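Putative Zn-dependent exopeptidase (Bacteroides vulgatus ATCC 8482, PDB 3GUX) is a putative zinc-dependent exopeptidase of peptidase family M28, which probably removes amino acids from the N-termini of peptides as a leucine aminopeptidase. Local coordinates at residues Gly216-Thr221 against Asp252-Val257; Lys232-Gly237 against Phe242-Gly247. One frame throughout, in Å; residues are numbered along the deposited sequence. Where two conformers were deposited one is given.

Contact 1 (Gly216-Thr221 against Asp252-Val257); sequences GYSART and DDHIYV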
# COMPACT_ATOMS: atom_id res chain seq x y z
N GLY A 216 -6.94 -11.69 9.65
CA GLY A 216 -6.45 -12.38 10.85
C GLY A 216 -5.21 -11.85 11.53
O GLY A 216 -5.22 -11.61 12.74
N TYR A 217 -4.11 -11.71 10.78
CA TYR A 217 -2.85 -11.21 11.36
C TYR A 217 -3.02 -9.76 11.84
O TYR A 217 -2.65 -9.44 13.00
CB TYR A 217 -1.68 -11.38 10.40
CG TYR A 217 -0.35 -11.08 11.03
CD1 TYR A 217 0.39 -12.08 11.66
CD2 TYR A 217 0.18 -9.79 11.00
CE1 TYR A 217 1.62 -11.78 12.28
CE2 TYR A 217 1.39 -9.48 11.59
CZ TYR A 217 2.12 -10.48 12.21
OH TYR A 217 3.31 -10.12 12.79
N SER A 218 -3.62 -8.92 11.00
CA SER A 218 -3.90 -7.53 11.37
C SER A 218 -4.72 -7.43 12.68
O SER A 218 -4.43 -6.59 13.52
CB SER A 218 -4.65 -6.80 10.24
OG SER A 218 -3.93 -6.79 8.98
N ALA A 219 -5.69 -8.33 12.85
CA ALA A 219 -6.59 -8.37 13.99
C ALA A 219 -5.94 -8.85 15.28
O ALA A 219 -6.55 -8.74 16.34
CB ALA A 219 -7.79 -9.24 13.66
N ARG A 220 -4.75 -9.45 15.23
CA ARG A 220 -4.05 -9.79 16.47
C ARG A 220 -2.80 -8.93 16.71
O ARG A 220 -2.27 -8.91 17.79
CB ARG A 220 -3.74 -11.28 16.56
CG ARG A 220 -2.71 -11.80 15.65
CD ARG A 220 -2.50 -13.27 15.96
NE ARG A 220 -1.45 -13.78 15.08
CZ ARG A 220 -0.14 -13.76 15.35
NH1 ARG A 220 0.34 -13.28 16.50
NH2 ARG A 220 0.71 -14.24 14.46
N THR A 221 -2.35 -8.22 15.69
CA THR A 221 -1.18 -7.36 15.78
C THR A 221 -1.49 -5.86 15.68
O THR A 221 -0.67 -5.01 16.13
CB THR A 221 -0.20 -7.71 14.63
OG1 THR A 221 -0.94 -7.78 13.41
CG2 THR A 221 0.47 -9.05 14.90
N ASP A 252 1.11 -11.88 3.90
CA ASP A 252 1.19 -10.66 3.07
C ASP A 252 2.28 -9.75 3.63
O ASP A 252 2.80 -10.00 4.70
CB ASP A 252 -0.19 -9.98 3.03
CG ASP A 252 -0.48 -9.28 1.70
OD1 ASP A 252 0.48 -9.04 0.94
OD2 ASP A 252 -1.67 -8.93 1.43
N ASP A 253 2.58 -8.66 2.95
CA ASP A 253 3.70 -7.79 3.32
C ASP A 253 3.61 -7.23 4.75
O ASP A 253 4.65 -6.99 5.38
CB ASP A 253 3.81 -6.64 2.30
CG ASP A 253 4.25 -7.11 0.89
OD1 ASP A 253 5.22 -7.89 0.77
OD2 ASP A 253 3.65 -6.63 -0.12
N HIS A 254 2.38 -7.02 5.24
CA HIS A 254 2.16 -6.46 6.57
C HIS A 254 2.74 -7.34 7.68
O HIS A 254 3.12 -6.81 8.72
CB HIS A 254 0.68 -6.20 6.80
CG HIS A 254 -0.16 -7.43 6.90
ND1 HIS A 254 -0.15 -8.43 5.95
CD2 HIS A 254 -1.09 -7.79 7.81
CE1 HIS A 254 -1.02 -9.37 6.29
NE2 HIS A 254 -1.60 -9.00 7.41
N ILE A 255 2.80 -8.66 7.47
CA ILE A 255 3.41 -9.58 8.43
C ILE A 255 4.86 -9.20 8.65
O ILE A 255 5.31 -9.13 9.78
CB ILE A 255 3.34 -11.06 7.99
CG1 ILE A 255 1.88 -11.54 7.98
CG2 ILE A 255 4.19 -11.96 8.90
CD1 ILE A 255 1.73 -13.05 7.79
N TYR A 256 5.59 -8.95 7.56
CA TYR A 256 7.02 -8.61 7.68
C TYR A 256 7.21 -7.18 8.22
O TYR A 256 7.89 -7.02 9.25
CB TYR A 256 7.73 -8.91 6.37
CG TYR A 256 7.59 -10.40 6.11
CD1 TYR A 256 8.27 -11.32 6.88
CD2 TYR A 256 6.70 -10.87 5.17
CE1 TYR A 256 8.12 -12.69 6.68
CE2 TYR A 256 6.53 -12.23 4.97
CZ TYR A 256 7.24 -13.13 5.70
OH TYR A 256 7.08 -14.49 5.49
N VAL A 257 6.58 -6.18 7.60
CA VAL A 257 6.59 -4.79 8.14
C VAL A 257 6.52 -4.78 9.66
O VAL A 257 7.37 -4.19 10.35
CB VAL A 257 5.41 -3.94 7.57
CG1 VAL A 257 5.06 -2.82 8.48
CG2 VAL A 257 5.74 -3.42 6.17
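Tyr217 reaches from the segment 216-221 across to the start of helix 253-260 to meet Ile255 and His254. Its CG lies anti to the backbone N and beside the carbonyl carbon (chi1 -171°), which points the ring toward helix 253-260. CB makes contact first, 3.8 Å from NE2 of His254. Next, CG sits 3.8 Å from CG1 of Ile255, and this methylene stands over the middle of the phenol face, 3.9 Å from the ring centroid, as a CH-pi contact. Along one edge CD2 comes within 4.0 Å of CD2 of His254, and the two rings form an offset edge-to-face pair, the tyrosine edge toward the imidazole face and the planes at 89°. Farther out, CE2 packs on CA of Ile255, and OH ends 3.7 Å from the carbonyl O of Ile255 while hydrogen-bonding Asn258. Thr221 CG2 covers the opposite face near its rim, so the ring is held between a methyl of its own segment and the isoleucine methylene of the other. With an alanine in place of Tyr217, Ile255 CG1 would probably lose the aromatic face it packs on and Asn258 its phenolic partner. Beside the ring, Ser218 OG comes within 3.2 Å of His254 CD2, but its hydrogen bond goes to the backbone N of Asp267; His254 NE2 bonds to Glu215, whose carboxylate also takes the backbone N of Tyr217 and Ser218. The contact thus fastens the short helix 218-221 to helix 253-260, with the His254 side chain resting on strands 198-203 and 265-269 of the central sheet.

Contact 2 (Lys232-Gly237 against Phe242-Gly247); sequences KAHELG and FVKEDG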
# COMPACT_ATOMS: atom_id res chain seq x y z
N LYS A 232 -14.06 4.44 10.38
CA LYS A 232 -14.15 5.58 9.47
C LYS A 232 -14.91 5.25 8.21
O LYS A 232 -15.72 6.05 7.74
CB LYS A 232 -12.76 6.12 9.12
CG LYS A 232 -12.77 7.38 8.22
CD LYS A 232 -13.40 8.59 8.85
CE LYS A 232 -12.58 9.19 9.97
NZ LYS A 232 -13.28 10.45 10.42
N ALA A 233 -14.69 4.07 7.68
CA ALA A 233 -15.35 3.62 6.48
C ALA A 233 -16.87 3.65 6.67
O ALA A 233 -17.61 4.15 5.81
CB ALA A 233 -14.87 2.24 6.12
N HIS A 234 -17.32 3.13 7.80
CA HIS A 234 -18.76 3.13 8.13
C HIS A 234 -19.34 4.52 8.27
O HIS A 234 -20.36 4.80 7.66
CB HIS A 234 -19.05 2.25 9.33
CG HIS A 234 -19.12 0.80 8.97
ND1 HIS A 234 -20.29 0.07 9.02
CD2 HIS A 234 -18.16 -0.05 8.51
CE1 HIS A 234 -20.04 -1.17 8.63
NE2 HIS A 234 -18.76 -1.26 8.30
N GLU A 235 -18.64 5.38 9.01
CA GLU A 235 -19.02 6.77 9.16
C GLU A 235 -19.13 7.54 7.84
O GLU A 235 -19.98 8.43 7.71
CB GLU A 235 -17.99 7.46 10.06
CG GLU A 235 -18.07 7.01 11.50
CD GLU A 235 -16.93 7.54 12.34
OE1 GLU A 235 -15.89 7.94 11.77
OE2 GLU A 235 -17.08 7.54 13.56
N LEU A 236 -18.30 7.19 6.87
CA LEU A 236 -18.29 7.82 5.54
C LEU A 236 -19.34 7.21 4.60
O LEU A 236 -19.58 7.75 3.53
CB LEU A 236 -16.94 7.70 4.84
CG LEU A 236 -15.70 8.38 5.42
CD1 LEU A 236 -14.42 7.84 4.70
CD2 LEU A 236 -15.86 9.92 5.35
N GLY A 237 -19.96 6.10 5.00
CA GLY A 237 -20.96 5.43 4.17
C GLY A 237 -20.45 4.26 3.33
O GLY A 237 -21.14 3.78 2.45
N PHE A 242 -16.35 -2.41 4.04
CA PHE A 242 -15.55 -2.72 5.23
C PHE A 242 -16.37 -3.46 6.26
O PHE A 242 -16.97 -2.85 7.16
CB PHE A 242 -14.95 -1.44 5.80
CG PHE A 242 -13.89 -0.83 4.92
CD1 PHE A 242 -14.23 -0.06 3.83
CD2 PHE A 242 -12.55 -1.06 5.18
CE1 PHE A 242 -13.25 0.47 3.01
CE2 PHE A 242 -11.56 -0.52 4.38
CZ PHE A 242 -11.92 0.24 3.29
N VAL A 243 -16.39 -4.79 6.12
CA VAL A 243 -17.16 -5.69 6.98
C VAL A 243 -16.42 -5.90 8.30
O VAL A 243 -15.30 -6.45 8.31
CB VAL A 243 -17.42 -7.06 6.30
CG1 VAL A 243 -18.22 -7.98 7.22
CG2 VAL A 243 -18.15 -6.88 4.98
N LYS A 244 -17.04 -5.49 9.41
CA LYS A 244 -16.42 -5.61 10.72
C LYS A 244 -16.61 -7.02 11.24
O LYS A 244 -17.33 -7.24 12.21
CB LYS A 244 -17.01 -4.63 11.71
CG LYS A 244 -16.89 -3.19 11.34
CD LYS A 244 -17.44 -2.36 12.44
CE LYS A 244 -17.36 -0.91 12.15
NZ LYS A 244 -18.15 -0.17 13.18
N GLU A 245 -15.97 -7.97 10.59
CA GLU A 245 -16.05 -9.38 10.97
C GLU A 245 -14.71 -9.99 10.68
O GLU A 245 -14.02 -9.56 9.75
CB GLU A 245 -17.14 -10.12 10.18
CG GLU A 245 -18.58 -9.56 10.39
CD GLU A 245 -19.66 -10.28 9.58
OE1 GLU A 245 -19.38 -11.36 9.00
OE2 GLU A 245 -20.79 -9.76 9.52
N ASP A 246 -14.32 -10.99 11.46
CA ASP A 246 -13.05 -11.69 11.24
C ASP A 246 -13.15 -12.43 9.93
O ASP A 246 -14.08 -13.18 9.71
CB ASP A 246 -12.75 -12.68 12.38
CG ASP A 246 -12.52 -11.99 13.73
OD1 ASP A 246 -12.12 -10.81 13.76
OD2 ASP A 246 -12.72 -12.64 14.78
N GLY A 247 -12.21 -12.19 9.03
CA GLY A 247 -12.18 -12.85 7.75
C GLY A 247 -11.14 -13.94 7.82
O GLY A 247 -11.08 -14.69 8.81
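A Schellman motif at Gly237 closes helix 223-236, and a short connection then brings the chain back as the weakly bonded strand 242-244 to pack beside the last turns of that helix, a helix-loop-strand unit within the M28 peptidase fold. His234 and Ala233 on the helix meet Phe242 and Lys244 on the strand, the two axes approaching to 9.0 Å with 119° between their directions. On the buried side, Ala233 CB lies against the Phe242 ring near its CB end, 3.3 Å from CD1, a close approach for two carbons. Phe242 CG is anti to its own carbonyl carbon, which carries the ring toward the helix; the carbonyl O of the same residue meets His234. Trp230, one turn earlier on the helix, meets the Phe242 ring edge-to-face, and Phe212 of strand 212-214 adds a further aromatic neighbour, while Ala233 also touches Thr305 of helix 296-311. Toward the surface the chemistry becomes polar. Lys244, the centre of an inverse gamma turn, lays its extended chain across the imidazole of His234: CE stands over one face, 3.8 Å from CD2, and makes a CH-pi contact with the centroid 4.0 Å away. This methylene does the packing, while NZ stays 4.7 Å from His234 ND1; a positive charge there would probably disfavour protonation of the imidazole. Both this packing and a hydrogen bond to the backbone of Phe242 limit how the ring can turn. That bond runs from His234 NE2 to the carbonyl O of Phe242 at 2.7 Å, with an N-H...O angle of 150° and the oxygen only 6° out of the imidazole plane.

Contact 2 is nested in the loop closed by contact 1, their centres about 18 Å apart and their nearest atoms about 5 Å, without touching. They share no helix or strand, but helix 218-221 leads into helix 223-236, and strand 242-244 precedes helix 253-260. Contact 1 is largely buried, close to the central sheet, and joins two helices by aromatic and aliphatic packing, its polar ends bonded to residues beyond both segments. Contact 2 is peripheral and partly exposed; it joins a helix to a strand. Each uses a histidine: His254 packs across the contact but bonds outside it, to Glu215, whereas His234 both packs and bonds across its own.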